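Local structure of catechol 2,3-dioxygenase (Pseudomonas sp. KL28, 3HQ0) at residues Leu156-Asn161 and Lys213-Ser218. The protein probably catalyses the iron-dependent extradiol ring cleavage of catechol by O2, giving (2Z,4E)-2-hydroxy-6-oxohexa-2,4-dienoate, and works as a homotetramer. Numbering follows the deposited sequence.
With FE (Fe (III) ion), chain E.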
# COMPACT_ATOMS: atom_id res chain seq x y z
N LEU A 156 11.22 20.21 -13.67
CA LEU A 156 12.66 20.28 -13.49
C LEU A 156 13.20 20.80 -14.80
O LEU A 156 13.05 20.15 -15.84
CB LEU A 156 13.24 18.90 -13.16
CG LEU A 156 14.75 18.89 -12.86
CD1 LEU A 156 15.11 17.68 -12.02
CD2 LEU A 156 15.53 18.90 -14.15
N LEU A 157 13.81 21.98 -14.76
CA LEU A 157 14.33 22.59 -15.98
C LEU A 157 15.84 22.49 -16.12
O LEU A 157 16.58 22.49 -15.13
CB LEU A 157 13.92 24.07 -16.04
CG LEU A 157 12.45 24.45 -15.83
CD1 LEU A 157 11.55 23.61 -16.74
CD2 LEU A 157 12.10 24.25 -14.37
N TYR A 158 16.28 22.41 -17.37
CA TYR A 158 17.69 22.31 -17.75
C TYR A 158 18.12 23.61 -18.43
O TYR A 158 17.52 24.04 -19.41
CB TYR A 158 17.89 21.16 -18.74
CG TYR A 158 18.23 19.81 -18.14
CD1 TYR A 158 17.73 19.41 -16.91
CD2 TYR A 158 19.01 18.90 -18.86
CE1 TYR A 158 17.99 18.13 -16.40
CE2 TYR A 158 19.27 17.62 -18.36
CZ TYR A 158 18.76 17.24 -17.14
OH TYR A 158 19.00 15.96 -16.68
N GLY A 159 19.17 24.24 -17.90
CA GLY A 159 19.65 25.48 -18.48
C GLY A 159 20.89 25.97 -17.76
O GLY A 159 21.22 25.46 -16.70
N PRO A 160 21.59 26.96 -18.32
CA PRO A 160 22.81 27.52 -17.72
C PRO A 160 22.55 28.56 -16.63
O PRO A 160 21.42 29.02 -16.45
CB PRO A 160 23.52 28.12 -18.92
CG PRO A 160 22.37 28.67 -19.70
CD PRO A 160 21.36 27.54 -19.65
N ASN A 161 23.61 28.93 -15.90
CA ASN A 161 23.54 29.94 -14.85
C ASN A 161 22.53 29.64 -13.74
O ASN A 161 21.80 30.52 -13.29
CB ASN A 161 23.23 31.31 -15.46
CG ASN A 161 24.04 31.59 -16.71
OD1 ASN A 161 25.27 31.65 -16.67
ND2 ASN A 161 23.36 31.78 -17.83
N LYS A 213 15.58 24.36 -21.78
CA LYS A 213 15.29 22.93 -21.84
C LYS A 213 14.33 22.45 -20.74
O LYS A 213 14.44 22.86 -19.58
CB LYS A 213 16.58 22.12 -21.73
CG LYS A 213 17.45 22.10 -22.98
CD LYS A 213 17.04 20.98 -23.94
CE LYS A 213 15.67 21.22 -24.56
NZ LYS A 213 15.58 22.52 -25.28
N LEU A 214 13.40 21.58 -21.12
CA LEU A 214 12.43 21.02 -20.18
C LEU A 214 12.77 19.55 -19.96
O LEU A 214 12.70 18.74 -20.89
CB LEU A 214 11.01 21.15 -20.75
CG LEU A 214 9.76 20.59 -20.03
CD1 LEU A 214 9.38 19.26 -20.65
CD2 LEU A 214 9.99 20.47 -18.53
N HIS A 215 13.16 19.20 -18.73
CA HIS A 215 13.46 17.81 -18.44
C HIS A 215 12.10 17.14 -18.26
O HIS A 215 11.77 16.19 -18.97
CB HIS A 215 14.29 17.66 -17.17
CG HIS A 215 14.69 16.24 -16.88
ND1 HIS A 215 15.67 15.59 -17.59
CD2 HIS A 215 14.22 15.35 -15.97
CE1 HIS A 215 15.80 14.36 -17.13
NE2 HIS A 215 14.93 14.19 -16.15
N HIS A 216 11.31 17.63 -17.31
CA HIS A 216 9.98 17.07 -17.08
C HIS A 216 9.07 17.91 -16.21
O HIS A 216 9.53 18.75 -15.42
CB HIS A 216 10.07 15.67 -16.44
CG HIS A 216 10.49 15.68 -15.00
ND1 HIS A 216 11.82 15.65 -14.61
CD2 HIS A 216 9.77 15.73 -13.86
CE1 HIS A 216 11.89 15.69 -13.29
NE2 HIS A 216 10.66 15.74 -12.81
N CYS A 217 7.78 17.68 -16.38
CA CYS A 217 6.75 18.30 -15.55
C CYS A 217 6.34 17.14 -14.66
O CYS A 217 6.35 15.99 -15.11
CB CYS A 217 5.57 18.76 -16.40
SG CYS A 217 5.85 20.37 -17.14
N SER A 218 5.98 17.41 -13.41
CA SER A 218 5.62 16.32 -12.51
C SER A 218 4.22 16.34 -11.94
O SER A 218 3.67 17.41 -11.62
CB SER A 218 6.63 16.23 -11.37
OG SER A 218 6.24 15.23 -10.44
FE FE E . 10.40 15.56 -10.41
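L156-G159 and K213-S218 run antiparallel as neighbouring strands, their axes 4.5 Å apart at closest approach, with a classic beta bulge in the second strand: H215 and H216 both face L156. L156 O takes a bond from H215 N at 3.0 Å and a weak one from H216 N, while L156 N gives to H216 O at 2.8 Å. Past the bulge, Y158 N donates to K213 O at 2.9 Å, an oxygen that also accepts a hydrogen bond from H116 NE2. These strands belong to the iron-bearing C-terminal half, of the glyoxalase/dioxygenase superfamily. The bulge lets the consecutive residues H215 and H216 both pack against side chains on the L156/Y158 face. With CG swung anti to the backbone N (chi1 -176°), the H215 ring lies alongside that of Y158, nearly parallel (planes at 15°) but strongly offset, centroids 4.9 Å apart; the Y158 hydroxyl is hydrogen-bonded to the backbone O of D294. L156 leans on both histidines, CD2 beside H215 CB at 3.5 Å and CB against H216 CE1. On the other face, L157 CD1 meets L214 CD2. H154 and E267 complete the protein's share of the iron site, where H216 NE2 binds the metal at 2.4 Å.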